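PDB 3D0C: dihydrodipicolinate synthase from Oceanobacillus iheyensis HTE831, which probably catalyses the condensation of pyruvate with aspartate semialdehyde to 4-hydroxy-tetrahydrodipicolinate, an early step of lysine biosynthesis. Local coordinates for residues H113-P118 / E127-I132. The protein carries 1 engineered substitution. Residues are numbered along the deposited sequence; the frame is centred on the assembly and turned at random.
Sequences HQPVHP and EYYRNI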
ATOM      1  N   HIS A 113      -4.555   6.279   7.452  1.00 16.13           N
ATOM      2  CA  HIS A 113      -3.964   6.248   6.125  1.00 17.00           C
ATOM      3  C   HIS A 113      -4.839   5.428   5.190  1.00 17.71           C
ATOM      4  O   HIS A 113      -5.724   4.671   5.627  1.00 13.82           O
ATOM      5  CB  HIS A 113      -2.588   5.567   6.183  1.00 19.28           C
ATOM      6  CG  HIS A 113      -1.466   6.462   6.608  1.00 23.23           C
ATOM      7  ND1 HIS A 113      -0.808   7.298   5.729  1.00 24.93           N
ATOM      8  CD2 HIS A 113      -0.838   6.610   7.800  1.00 24.43           C
ATOM      9  CE1 HIS A 113       0.174   7.913   6.357  1.00 26.19           C
ATOM     10  NE2 HIS A 113       0.179   7.515   7.619  1.00 25.77           N
ATOM     11  N   GLN A 114      -4.580   5.575   3.899  1.00 14.48           N
ATOM     12  CA  GLN A 114      -5.296   4.790   2.909  1.00 17.86           C
ATOM     13  C   GLN A 114      -4.890   3.349   3.198  1.00 17.16           C
ATOM     14  O   GLN A 114      -3.702   3.046   3.399  1.00 15.36           O
ATOM     15  CB  GLN A 114      -4.866   5.162   1.484  1.00 18.40           C
ATOM     16  CG  GLN A 114      -5.230   4.107   0.441  1.00 22.24           C
ATOM     17  CD  GLN A 114      -4.749   4.450  -0.960  1.00 26.32           C
ATOM     18  OE1 GLN A 114      -3.644   4.970  -1.150  1.00 23.86           O
ATOM     19  NE2 GLN A 114      -5.574   4.140  -1.956  1.00 26.24           N
ATOM     20  N   PRO A 115      -5.868   2.443   3.248  1.00 16.44           N
ATOM     21  CA  PRO A 115      -5.552   1.036   3.516  1.00 16.20           C
ATOM     22  C   PRO A 115      -4.542   0.502   2.497  1.00 15.89           C
ATOM     23  O   PRO A 115      -4.710   0.703   1.296  1.00 17.73           O
ATOM     24  CB  PRO A 115      -6.907   0.350   3.385  1.00 18.06           C
ATOM     25  CG  PRO A 115      -7.881   1.426   3.808  1.00 17.23           C
ATOM     26  CD  PRO A 115      -7.324   2.670   3.167  1.00 15.86           C
ATOM     27  N   VAL A 116      -3.494  -0.169   2.966  1.00 16.89           N
ATOM     28  CA  VAL A 116      -2.493  -0.720   2.054  1.00 17.85           C
ATOM     29  C   VAL A 116      -3.025  -1.946   1.315  1.00 18.23           C
ATOM     30  O   VAL A 116      -2.450  -2.372   0.317  1.00 15.04           O
ATOM     31  CB  VAL A 116      -1.188  -1.130   2.796  1.00 19.46           C
ATOM     32  CG1 VAL A 116      -0.545   0.098   3.452  1.00 20.59           C
ATOM     33  CG2 VAL A 116      -1.487  -2.197   3.841  1.00 18.97           C
ATOM     34  N   HIS A 117      -4.128  -2.512   1.794  1.00 17.31           N
ATOM     35  CA  HIS A 117      -4.686  -3.701   1.145  1.00 18.56           C
ATOM     36  C   HIS A 117      -4.946  -3.464  -0.341  1.00 16.08           C
ATOM     37  O   HIS A 117      -5.524  -2.446  -0.708  1.00 16.34           O
ATOM     38  CB  HIS A 117      -6.007  -4.112   1.800  1.00 19.27           C
ATOM     39  CG  HIS A 117      -5.954  -4.189   3.292  1.00 21.24           C
ATOM     40  ND1 HIS A 117      -5.730  -3.084   4.083  1.00 22.96           N
ATOM     41  CD2 HIS A 117      -6.149  -5.227   4.137  1.00 20.92           C
ATOM     42  CE1 HIS A 117      -5.796  -3.438   5.356  1.00 26.36           C
ATOM     43  NE2 HIS A 117      -6.050  -4.733   5.415  1.00 21.16           N
ATOM     44  N   PRO A 118      -4.525  -4.405  -1.216  1.00 14.18           N
ATOM     45  CA  PRO A 118      -4.743  -4.263  -2.661  1.00 17.28           C
ATOM     46  C   PRO A 118      -6.209  -4.471  -3.051  1.00 19.20           C
ATOM     47  O   PRO A 118      -6.638  -4.045  -4.127  1.00 18.26           O
ATOM     48  CB  PRO A 118      -3.830  -5.338  -3.264  1.00 18.41           C
ATOM     49  CG  PRO A 118      -3.793  -6.385  -2.201  1.00 17.38           C
ATOM     50  CD  PRO A 118      -3.644  -5.553  -0.938  1.00 19.24           C
ATOM     51  N   GLU A 127     -16.611  -0.778   7.117  1.00 15.90           N
ATOM     52  CA  GLU A 127     -16.351  -1.617   8.292  1.00 19.54           C
ATOM     53  C   GLU A 127     -14.946  -1.392   8.854  1.00 15.55           C
ATOM     54  O   GLU A 127     -14.746  -1.312  10.071  1.00 17.83           O
ATOM     55  CB  GLU A 127     -16.536  -3.092   7.929  1.00 22.83           C
ATOM     56  CG  GLU A 127     -17.952  -3.439   7.526  1.00 30.85           C
ATOM     57  CD  GLU A 127     -18.950  -3.128   8.624  1.00 35.72           C
ATOM     58  OE1 GLU A 127     -18.836  -3.737   9.711  1.00 36.09           O
ATOM     59  OE2 GLU A 127     -19.840  -2.271   8.403  1.00 38.22           O
ATOM     60  N   TYR A 128     -13.974  -1.294   7.956  1.00 17.93           N
ATOM     61  CA  TYR A 128     -12.580  -1.064   8.327  1.00 17.09           C
ATOM     62  C   TYR A 128     -12.485   0.216   9.147  1.00 16.39           C
ATOM     63  O   TYR A 128     -12.000   0.224  10.293  1.00 15.37           O
ATOM     64  CB  TYR A 128     -11.732  -0.923   7.056  1.00 17.83           C
ATOM     65  CG  TYR A 128     -10.275  -0.627   7.308  1.00 23.37           C
ATOM     66  CD1 TYR A 128      -9.388  -1.643   7.651  1.00 25.93           C
ATOM     67  CD2 TYR A 128      -9.783   0.674   7.213  1.00 25.00           C
ATOM     68  CE1 TYR A 128      -8.043  -1.372   7.895  1.00 27.62           C
ATOM     69  CE2 TYR A 128      -8.447   0.958   7.455  1.00 27.18           C
ATOM     70  CZ  TYR A 128      -7.579  -0.068   7.796  1.00 28.05           C
ATOM     71  OH  TYR A 128      -6.257   0.222   8.033  1.00 23.63           O
ATOM     72  N   TYR A 129     -12.958   1.304   8.555  1.00 15.54           N
ATOM     73  CA  TYR A 129     -12.915   2.601   9.220  1.00 17.52           C
ATOM     74  C   TYR A 129     -13.689   2.670  10.527  1.00 17.76           C
ATOM     75  O   TYR A 129     -13.197   3.149  11.542  1.00 14.71           O
ATOM     76  CB  TYR A 129     -13.439   3.688   8.276  1.00 22.20           C
ATOM     77  CG  TYR A 129     -12.520   3.991   7.117  1.00 26.21           C
ATOM     78  CD1 TYR A 129     -11.172   4.283   7.328  1.00 26.86           C
ATOM     79  CD2 TYR A 129     -13.000   3.996   5.810  1.00 27.39           C
ATOM     80  CE1 TYR A 129     -10.325   4.572   6.262  1.00 29.84           C
ATOM     81  CE2 TYR A 129     -12.162   4.285   4.734  1.00 30.71           C
ATOM     82  CZ  TYR A 129     -10.826   4.571   4.968  1.00 31.77           C
ATOM     83  OH  TYR A 129      -9.994   4.851   3.910  1.00 29.86           O
ATOM     84  N   ARG A 130     -14.919   2.196  10.508  1.00 18.34           N
ATOM     85  CA  ARG A 130     -15.736   2.250  11.715  1.00 21.16           C
ATOM     86  C   ARG A 130     -15.185   1.457  12.906  1.00 19.62           C
ATOM     87  O   ARG A 130     -15.266   1.920  14.048  1.00 20.39           O
ATOM     88  CB  ARG A 130     -17.158   1.785  11.397  1.00 24.03           C
ATOM     89  CG  ARG A 130     -18.087   1.881  12.586  1.00 30.84           C
ATOM     90  CD  ARG A 130     -19.503   2.084  12.108  1.00 35.39           C
ATOM     91  NE  ARG A 130     -19.894   1.034  11.182  1.00 38.65           N
ATOM     92  CZ  ARG A 130     -20.784   1.209  10.220  1.00 40.51           C
ATOM     93  NH1 ARG A 130     -21.356   2.395  10.071  1.00 41.73           N
ATOM     94  NH2 ARG A 130     -21.109   0.201   9.424  1.00 41.10           N
ATOM     95  N   ASN A 131     -14.657   0.258  12.661  1.00 21.91           N
ATOM     96  CA  ASN A 131     -14.126  -0.525  13.764  1.00 24.53           C
ATOM     97  C   ASN A 131     -12.902   0.164  14.387  1.00 25.96           C
ATOM     98  O   ASN A 131     -12.672   0.046  15.584  1.00 24.50           O
ATOM     99  CB  ASN A 131     -13.760  -1.937  13.304  1.00 23.27           C
ATOM    100  CG  ASN A 131     -14.975  -2.744  12.871  1.00 26.44           C
ATOM    101  OD1 ASN A 131     -16.115  -2.423  13.227  1.00 24.07           O
ATOM    102  ND2 ASN A 131     -14.736  -3.806  12.110  1.00 26.17           N
ATOM    103  N   ILE A 132     -12.120   0.888  13.590  1.00 24.72           N
ATOM    104  CA  ILE A 132     -10.951   1.551  14.142  1.00 25.90           C
ATOM    105  C   ILE A 132     -11.336   2.780  14.978  1.00 27.67           C
ATOM    106  O   ILE A 132     -10.906   2.914  16.130  1.00 26.07           O
ATOM    107  CB  ILE A 132      -9.957   1.933  13.024  1.00 25.27           C
ATOM    108  CG1 ILE A 132      -9.456   0.648  12.353  1.00 24.09           C
ATOM    109  CG2 ILE A 132      -8.789   2.751  13.587  1.00 23.59           C
ATOM    110  CD1 ILE A 132      -8.598   0.882  11.172  1.00 22.81           C
TER
HETATM  111  O   HOH W   1      -4.831   2.314   6.752  1.00 24.54           O
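The ring of Pro-115 rests against the outer ends of two tyrosines on consecutive positions of helix 122-135 and makes most of the nonpolar packing. Its CG lies 3.7 Å from CE2 of Tyr-128, while its CD meets OH of Tyr-129 at 3.5 Å, the two side chains crossing at about a right angle. Tyr-128 reaches the loop because its CG is anti to the backbone N (chi1 178°), which turns the ring toward the loop. CD1 of Ile-132, one turn on, lies over one face of that ring, toward its rim. The third aromatic group is His-117, whose CE1 comes 4.0 Å from CE1 of Tyr-128; the two rings meet obliquely, planes at 76° and centroids 5.7 Å apart.

Polar linkage runs through water. A single molecule donates to O of His-113 (2.8 Å) and to OH of Tyr-128 (2.8 Å), tying the loop backbone to the buried phenol, which also hydrogen-bonds to O of Tyr-90. The second subunit abuts both elements: ND2 of Asn-131 on the helix hydrogen-bonds Glu-280 of that subunit, and the loop residue His-117 packs on its Pro-281.

Here the loop after strand 109-112 of the TIM barrel folds back on the helix that follows it, a beta-alpha connection at the barrel's catalytic end, with Tyr-129 about 7 Å, side chain to side chain, from the predicted proton donor/acceptor Tyr-143.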